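PDB 6PTR: beta sliding clamp from Bartonella birtlesii LL-WM9, which probably forms, as a head-to-tail homodimer, a ring around DNA that tethers DNA polymerases and other proteins to it and makes synthesis processive. Local coordinates for residues Glu301-Val309 with Ala317-Tyr325; Ile332-Ile342 with Leu373-Val381. All blocks are in the same frame, centred on the assembly; numbering follows the deposited sequence. Where two conformers were deposited one is given.

Interaction 1: Glu301-Val309 with Ala317-Tyr325; sequences EHGQLKLVV and AEDQLAATY
The ring of Tyr325 meets the backbone of Glu301-Gly303: the amide N of His302 lies at its edge, near the ring plane, and Glu301 O comes in obliquely, 3.5 Å from CD2. With CG anti to the backbone N (chi1 -175°), the ring swings across to this turn, while its hydroxyl bonds to Glu328 O. The His302 imidazole is approached obliquely by Tyr325 O, which also accepts from Gly303 N at 3.2 Å. The amides of Gln304 and Gln320 cross obliquely, their planes 36° apart, with Gln320 NE2 only 3.1 Å from Gln304 CD; their nitrogens are not hydrogen-bonded to each other. The aliphatic part of Lys306 runs alongside Gln320, CD 3.8 Å from Gln320 OE1. Gln304, Lys306 and Gln320 sit on the antiparallel hairpin of strands 304-311 and 315-322 in the C-terminal clamp domain, at whose end Tyr325 meets the type II turn Glu301-Gln304; Leu305-Leu321, Leu307-Asp319 and Val309-Ala317 are hydrogen-bonded pairs. On the face opposite the glutamines, Leu305 and Leu321 lie alongside each other, CD2 to CD1 4.1 Å; helix 275-285 covers Leu305 and Leu307. Asp319 OD1 accepts from Gln320 N, whereas OD2 salt-bridges Arg284 of the same chain and hydrogen-bonds Thr114 of the second subunit. Ala317 and Glu318 pair with a strand of that subunit, continuing the sheet across the dimer interface, and Glu318 OE2 bonds to its His115.

Interaction 2: Ile332-Ile342 with Leu373-Val381; sequences IGFNSRYLLDI and LYVLMPVRV
Leu376 projects into a pocket formed by Phe334, Tyr338, Leu339 and Ile342, with CG anti to its backbone N (chi1 180°) and its two methyls parted between them. Leu376 CD2 lies 3.4 Å from Phe334 CD1, oblique to the ring, and touches Leu339 CD2. Leu376 CD1 abuts Tyr338 CB at 3.7 Å; the side chains of Leu339 and Tyr338 both stand roughly at right angles to that of Leu376. Ile342 CD1 slants across to Leu376 CB. The other branch of Ile342, CG2, packs on Tyr374 CB at 3.9 Å, the two side chains running antiparallel. This is helix-on-sheet packing within the clamp's C-terminal domain, helix 336-342 running antiparallel to strand 373-376. Asn335 caps the helix, its OD1 accepting from Tyr338 N while ND2 sits 3.6 Å above the centre of the Tyr338 ring. Met377 O lies at the edge of the Phe334 ring and Pro378 CB rests against Ile332 CG1. Val379 N donates to Gly333 O at 2.8 Å. One water links Gly333 N to Val379 O, another Asn335 N to Met377 O. Val375 of the strand and Met377, Val379 and Arg380 of the tail contact the bound griselimycin, Arg380 through backbone hydrogen bonds.

In the fold
Along the chain, interaction 1 comes first, closing the short hairpin loop between strands 304-311 and 315-322. The chain then crosses to strand 330-335, at the other edge of the same four-stranded sheet, where interaction 2 opens, and continues into helix 336-345. Its loop of 30 residues takes in strands 350-355 and 362-366 before strand 372-376 and the C-terminal tail close it. The two contacts are therefore in series, neither enclosing the other, with centres about 15 Å apart. Interaction 1 builds the sheet edge at the dimer interface; interaction 2 ties that sheet's opposite edge and its following helix to the eight-stranded sheet shared with strands 167-173, 179-185, 189-196 and 207-210.

Interaction 1: Glu301-Val309 with Ala317-Tyr325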
# COMPACT_ATOMS: atom_id res chain seq x y z
N GLU C 301 -34.05 -21.89 -1.72
CA GLU C 301 -35.15 -22.78 -1.38
C GLU C 301 -35.86 -22.20 -0.17
O GLU C 301 -35.45 -21.19 0.40
CB GLU C 301 -34.63 -24.20 -1.12
CG GLU C 301 -34.58 -25.07 -2.36
CD GLU C 301 -33.20 -25.65 -2.65
OE1 GLU C 301 -33.01 -26.20 -3.77
OE2 GLU C 301 -32.30 -25.57 -1.78
N HIS C 302 -36.98 -22.82 0.20
CA HIS C 302 -37.71 -22.35 1.37
C HIS C 302 -36.80 -22.33 2.59
O HIS C 302 -36.27 -23.36 3.01
CB HIS C 302 -38.93 -23.24 1.61
CG HIS C 302 -40.01 -23.06 0.59
ND1 HIS C 302 -41.16 -23.83 0.58
CD2 HIS C 302 -40.13 -22.20 -0.44
CE1 HIS C 302 -41.93 -23.44 -0.42
NE2 HIS C 302 -41.33 -22.46 -1.06
N GLY C 303 -36.60 -21.14 3.15
CA GLY C 303 -35.88 -20.98 4.39
C GLY C 303 -34.37 -21.10 4.31
O GLY C 303 -33.71 -21.00 5.35
N GLN C 304 -33.81 -21.26 3.11
CA GLN C 304 -32.43 -21.72 3.00
C GLN C 304 -31.78 -21.16 1.74
O GLN C 304 -32.37 -21.20 0.65
CB GLN C 304 -32.41 -23.24 2.98
CG GLN C 304 -31.08 -23.90 2.82
CD GLN C 304 -31.24 -25.40 2.71
OE1 GLN C 304 -30.90 -26.00 1.69
NE2 GLN C 304 -31.77 -26.02 3.76
N LEU C 305 -30.54 -20.69 1.87
CA LEU C 305 -29.78 -20.23 0.73
C LEU C 305 -28.45 -20.96 0.69
O LEU C 305 -27.69 -20.94 1.67
CB LEU C 305 -29.54 -18.72 0.80
CG LEU C 305 -28.59 -18.07 -0.20
CD1 LEU C 305 -29.19 -18.15 -1.58
CD2 LEU C 305 -28.33 -16.64 0.17
N LYS C 306 -28.15 -21.61 -0.44
CA LYS C 306 -26.83 -22.19 -0.66
C LYS C 306 -26.07 -21.38 -1.69
O LYS C 306 -26.65 -20.90 -2.66
CB LYS C 306 -26.93 -23.65 -1.13
CG LYS C 306 -27.56 -24.58 -0.11
CD LYS C 306 -27.33 -26.04 -0.47
CE LYS C 306 -28.62 -26.73 -0.87
NZ LYS C 306 -28.42 -28.20 -0.97
N LEU C 307 -24.76 -21.26 -1.47
CA LEU C 307 -23.88 -20.51 -2.36
C LEU C 307 -22.86 -21.49 -2.91
O LEU C 307 -22.36 -22.33 -2.17
CB LEU C 307 -23.14 -19.40 -1.59
CG LEU C 307 -24.01 -18.42 -0.85
CD1 LEU C 307 -23.14 -17.45 -0.07
CD2 LEU C 307 -24.85 -17.67 -1.86
N VAL C 308 -22.55 -21.39 -4.20
CA VAL C 308 -21.52 -22.24 -4.80
C VAL C 308 -20.69 -21.43 -5.77
O VAL C 308 -21.23 -20.72 -6.63
CB VAL C 308 -22.12 -23.46 -5.54
CG1 VAL C 308 -20.95 -24.30 -6.07
CG2 VAL C 308 -22.98 -24.28 -4.63
N VAL C 309 -19.36 -21.58 -5.68
CA VAL C 309 -18.41 -20.98 -6.62
C VAL C 309 -17.56 -22.10 -7.21
O VAL C 309 -17.14 -23.00 -6.48
CB VAL C 309 -17.51 -19.93 -5.95
CG1 VAL C 309 -16.49 -19.34 -6.94
CG2 VAL C 309 -18.35 -18.81 -5.32
N ALA C 317 -16.19 -24.08 -3.97
CA ALA C 317 -16.42 -23.54 -2.64
C ALA C 317 -17.92 -23.43 -2.45
O ALA C 317 -18.61 -22.96 -3.35
CB ALA C 317 -15.75 -22.18 -2.47
N GLU C 318 -18.42 -23.85 -1.29
CA GLU C 318 -19.84 -23.72 -1.04
C GLU C 318 -20.06 -23.26 0.39
O GLU C 318 -19.19 -23.39 1.25
CB GLU C 318 -20.58 -25.04 -1.30
CG GLU C 318 -20.15 -26.21 -0.48
CD GLU C 318 -20.94 -27.48 -0.81
OE1 GLU C 318 -21.66 -27.49 -1.84
OE2 GLU C 318 -20.84 -28.46 -0.04
N ASP C 319 -21.24 -22.70 0.63
CA ASP C 319 -21.65 -22.30 1.97
C ASP C 319 -23.17 -22.32 2.02
O ASP C 319 -23.84 -22.51 1.00
CB ASP C 319 -21.08 -20.92 2.33
CG ASP C 319 -20.78 -20.76 3.82
OD1 ASP C 319 -21.48 -21.37 4.66
OD2 ASP C 319 -19.83 -20.01 4.13
N GLN C 320 -23.72 -22.16 3.21
CA GLN C 320 -25.18 -22.19 3.34
C GLN C 320 -25.60 -21.23 4.45
O GLN C 320 -24.89 -21.08 5.45
CB GLN C 320 -25.65 -23.62 3.62
CG GLN C 320 -27.15 -23.80 3.75
CD GLN C 320 -27.54 -25.26 3.78
OE1 GLN C 320 -26.83 -26.12 3.25
NE2 GLN C 320 -28.67 -25.56 4.41
N LEU C 321 -26.75 -20.59 4.26
CA LEU C 321 -27.27 -19.64 5.22
C LEU C 321 -28.76 -19.84 5.38
O LEU C 321 -29.45 -20.25 4.43
CB LEU C 321 -27.05 -18.19 4.79
CG LEU C 321 -25.67 -17.74 4.37
CD1 LEU C 321 -25.82 -16.58 3.44
CD2 LEU C 321 -24.91 -17.35 5.63
N ALA C 322 -29.26 -19.53 6.57
CA ALA C 322 -30.69 -19.35 6.75
C ALA C 322 -31.16 -18.17 5.92
O ALA C 322 -30.42 -17.21 5.67
CB ALA C 322 -31.03 -19.14 8.23
N ALA C 323 -32.39 -18.26 5.43
CA ALA C 323 -32.97 -17.18 4.65
C ALA C 323 -34.46 -17.19 4.88
O ALA C 323 -35.04 -18.21 5.27
CB ALA C 323 -32.66 -17.33 3.16
N THR C 324 -35.09 -16.04 4.67
CA THR C 324 -36.54 -15.97 4.61
C THR C 324 -36.91 -15.97 3.13
O THR C 324 -36.55 -15.06 2.38
CB THR C 324 -37.05 -14.73 5.34
OG1 THR C 324 -36.66 -14.83 6.71
CG2 THR C 324 -38.55 -14.64 5.24
N TYR C 325 -37.59 -17.02 2.70
CA TYR C 325 -37.92 -17.20 1.29
C TYR C 325 -39.01 -18.24 1.21
O TYR C 325 -38.84 -19.35 1.73
CB TYR C 325 -36.71 -17.64 0.50
CG TYR C 325 -36.93 -17.72 -0.99
CD1 TYR C 325 -36.77 -16.60 -1.80
CD2 TYR C 325 -37.26 -18.94 -1.60
CE1 TYR C 325 -36.96 -16.67 -3.16
CE2 TYR C 325 -37.45 -19.01 -2.98
CZ TYR C 325 -37.29 -17.88 -3.74
OH TYR C 325 -37.46 -17.92 -5.10

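Interaction 2: Ile332-Ile342 with Leu373-Val381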
# COMPACT_ATOMS: atom_id res chain seq x y z
N ILE C 332 -29.82 -18.85 -9.27
CA ILE C 332 -29.48 -17.60 -9.93
C ILE C 332 -28.05 -17.25 -9.58
O ILE C 332 -27.61 -17.43 -8.44
CB ILE C 332 -30.48 -16.48 -9.55
CG1 ILE C 332 -30.22 -15.20 -10.35
CG2 ILE C 332 -30.42 -16.21 -8.04
CD1 ILE C 332 -31.41 -14.19 -10.25
N GLY C 333 -27.32 -16.74 -10.56
CA GLY C 333 -25.92 -16.41 -10.39
C GLY C 333 -25.73 -14.90 -10.40
O GLY C 333 -26.46 -14.19 -11.09
N PHE C 334 -24.72 -14.44 -9.69
CA PHE C 334 -24.29 -13.05 -9.68
C PHE C 334 -22.78 -12.97 -9.60
O PHE C 334 -22.11 -13.89 -9.14
CB PHE C 334 -24.86 -12.27 -8.47
CG PHE C 334 -26.35 -12.11 -8.49
CD1 PHE C 334 -26.94 -11.18 -9.34
CD2 PHE C 334 -27.16 -12.87 -7.67
CE1 PHE C 334 -28.32 -11.02 -9.36
CE2 PHE C 334 -28.54 -12.73 -7.69
CZ PHE C 334 -29.12 -11.80 -8.53
N ASN C 335 -22.25 -11.84 -10.06
CA ASN C 335 -20.87 -11.48 -9.79
C ASN C 335 -20.70 -11.26 -8.29
O ASN C 335 -21.39 -10.42 -7.70
CB ASN C 335 -20.53 -10.21 -10.58
CG ASN C 335 -19.12 -9.73 -10.35
OD1 ASN C 335 -18.68 -9.58 -9.20
ND2 ASN C 335 -18.40 -9.44 -11.43
N SER C 336 -19.82 -12.04 -7.66
CA SER C 336 -19.70 -12.00 -6.21
C SER C 336 -19.18 -10.65 -5.72
O SER C 336 -19.59 -10.17 -4.66
CB SER C 336 -18.77 -13.12 -5.74
OG SER C 336 -17.50 -13.02 -6.35
N ARG C 337 -18.24 -10.04 -6.45
CA ARG C 337 -17.76 -8.72 -6.06
C ARG C 337 -18.88 -7.69 -6.12
O ARG C 337 -18.98 -6.82 -5.25
CB ARG C 337 -16.60 -8.29 -6.94
CG ARG C 337 -16.01 -6.95 -6.51
CD ARG C 337 -15.52 -7.01 -5.06
NE ARG C 337 -16.25 -6.09 -4.20
CZ ARG C 337 -16.07 -5.98 -2.88
NH1 ARG C 337 -16.77 -5.10 -2.17
NH2 ARG C 337 -15.18 -6.77 -2.28
N TYR C 338 -19.73 -7.77 -7.14
CA TYR C 338 -20.83 -6.82 -7.22
C TYR C 338 -21.82 -7.03 -6.09
O TYR C 338 -22.39 -6.06 -5.57
CB TYR C 338 -21.54 -6.93 -8.58
CG TYR C 338 -20.68 -6.54 -9.77
CD1 TYR C 338 -19.46 -5.90 -9.59
CD2 TYR C 338 -21.10 -6.80 -11.07
CE1 TYR C 338 -18.67 -5.52 -10.69
CE2 TYR C 338 -20.32 -6.45 -12.17
CZ TYR C 338 -19.11 -5.80 -11.97
OH TYR C 338 -18.33 -5.44 -13.05
N LEU C 339 -22.07 -8.28 -5.70
CA LEU C 339 -22.92 -8.53 -4.54
C LEU C 339 -22.33 -7.92 -3.29
O LEU C 339 -23.04 -7.30 -2.49
CB LEU C 339 -23.11 -10.04 -4.32
CG LEU C 339 -24.09 -10.79 -5.21
CD1 LEU C 339 -23.92 -12.29 -4.92
CD2 LEU C 339 -25.52 -10.35 -4.93
N LEU C 340 -21.01 -8.06 -3.09
CA LEU C 340 -20.39 -7.45 -1.91
C LEU C 340 -20.44 -5.93 -1.99
O LEU C 340 -20.66 -5.26 -0.98
CB LEU C 340 -18.96 -7.95 -1.77
CG LEU C 340 -18.92 -9.45 -1.43
CD1 LEU C 340 -17.49 -9.94 -1.43
CD2 LEU C 340 -19.57 -9.69 -0.08
N ASP C 341 -20.26 -5.37 -3.19
CA ASP C 341 -20.38 -3.92 -3.34
C ASP C 341 -21.73 -3.44 -2.85
O ASP C 341 -21.82 -2.48 -2.07
CB ASP C 341 -20.17 -3.51 -4.81
CG ASP C 341 -18.74 -3.70 -5.29
OD1 ASP C 341 -17.80 -3.76 -4.46
OD2 ASP C 341 -18.56 -3.75 -6.52
N ILE C 342 -22.81 -4.09 -3.29
CA ILE C 342 -24.14 -3.62 -2.93
C ILE C 342 -24.44 -3.91 -1.46
O ILE C 342 -25.01 -3.07 -0.75
CB ILE C 342 -25.18 -4.22 -3.88
CG1 ILE C 342 -24.96 -3.66 -5.28
CG2 ILE C 342 -26.59 -3.92 -3.38
CD1 ILE C 342 -25.69 -4.47 -6.37
N LEU C 373 -32.32 2.61 -4.20
CA LEU C 373 -32.45 1.23 -4.63
C LEU C 373 -31.25 0.87 -5.48
O LEU C 373 -30.60 1.73 -6.09
CB LEU C 373 -33.75 0.97 -5.40
CG LEU C 373 -34.04 1.76 -6.68
CD1 LEU C 373 -33.41 1.08 -7.92
CD2 LEU C 373 -35.55 1.96 -6.87
N TYR C 374 -30.97 -0.42 -5.55
CA TYR C 374 -29.91 -0.93 -6.40
C TYR C 374 -30.49 -1.99 -7.32
O TYR C 374 -31.44 -2.70 -6.97
CB TYR C 374 -28.77 -1.50 -5.56
CG TYR C 374 -28.26 -0.48 -4.60
CD1 TYR C 374 -27.41 0.54 -5.05
CD2 TYR C 374 -28.68 -0.47 -3.27
CE1 TYR C 374 -26.96 1.51 -4.20
CE2 TYR C 374 -28.22 0.52 -2.39
CZ TYR C 374 -27.37 1.50 -2.87
OH TYR C 374 -26.92 2.48 -2.02
N VAL C 375 -29.92 -2.09 -8.50
CA VAL C 375 -30.27 -3.14 -9.45
C VAL C 375 -29.00 -3.90 -9.82
O VAL C 375 -27.94 -3.30 -10.03
CB VAL C 375 -30.95 -2.55 -10.70
CG1 VAL C 375 -31.41 -3.67 -11.63
CG2 VAL C 375 -32.12 -1.67 -10.32
N LEU C 376 -29.11 -5.22 -9.89
CA LEU C 376 -27.95 -6.01 -10.27
C LEU C 376 -28.35 -7.07 -11.28
O LEU C 376 -29.30 -7.84 -11.05
CB LEU C 376 -27.33 -6.68 -9.04
CG LEU C 376 -26.10 -7.54 -9.32
CD1 LEU C 376 -24.98 -6.68 -9.87
CD2 LEU C 376 -25.69 -8.25 -8.04
N MET C 377 -27.63 -7.11 -12.42
CA MET C 377 -27.91 -8.12 -13.44
C MET C 377 -27.30 -9.46 -13.02
O MET C 377 -26.18 -9.50 -12.52
CB MET C 377 -27.31 -7.70 -14.78
CG MET C 377 -27.90 -8.47 -16.00
SD MET C 377 -29.66 -8.10 -16.18
CE MET C 377 -30.07 -9.16 -17.55
N PRO C 378 -28.01 -10.56 -13.20
CA PRO C 378 -27.40 -11.87 -12.92
C PRO C 378 -26.38 -12.26 -13.98
O PRO C 378 -26.25 -11.62 -15.03
CB PRO C 378 -28.58 -12.85 -12.94
CG PRO C 378 -29.66 -12.14 -13.69
CD PRO C 378 -29.45 -10.65 -13.46
N VAL C 379 -25.69 -13.37 -13.70
CA VAL C 379 -24.81 -14.00 -14.68
C VAL C 379 -25.22 -15.47 -14.76
O VAL C 379 -25.78 -16.02 -13.81
CB VAL C 379 -23.31 -13.88 -14.31
CG1 VAL C 379 -22.89 -12.39 -14.15
CG2 VAL C 379 -22.99 -14.66 -13.04
N ARG C 380 -24.89 -16.11 -15.88
CA ARG C 380 -25.31 -17.50 -16.04
C ARG C 380 -24.42 -18.43 -15.21
O ARG C 380 -23.21 -18.24 -15.11
CB ARG C 380 -25.27 -17.92 -17.52
CG ARG C 380 -26.27 -17.16 -18.38
CD ARG C 380 -26.48 -17.91 -19.68
NE ARG C 380 -27.02 -19.26 -19.46
CZ ARG C 380 -27.17 -20.16 -20.42
NH1 ARG C 380 -26.82 -19.85 -21.66
NH2 ARG C 380 -27.65 -21.37 -20.14
N VAL C 381 -25.05 -19.44 -14.62
CA VAL C 381 -24.38 -20.44 -13.81
C VAL C 381 -25.00 -21.81 -14.14
O VAL C 381 -25.98 -21.92 -14.89
CB VAL C 381 -24.48 -20.14 -12.31
CG1 VAL C 381 -23.66 -18.90 -11.92
CG2 VAL C 381 -25.98 -20.01 -11.92
OXT VAL C 381 -24.51 -22.85 -13.68
O HOH W 1 -28.33 -16.80 -13.37
O HOH W 2 -23.66 -9.70 -11.40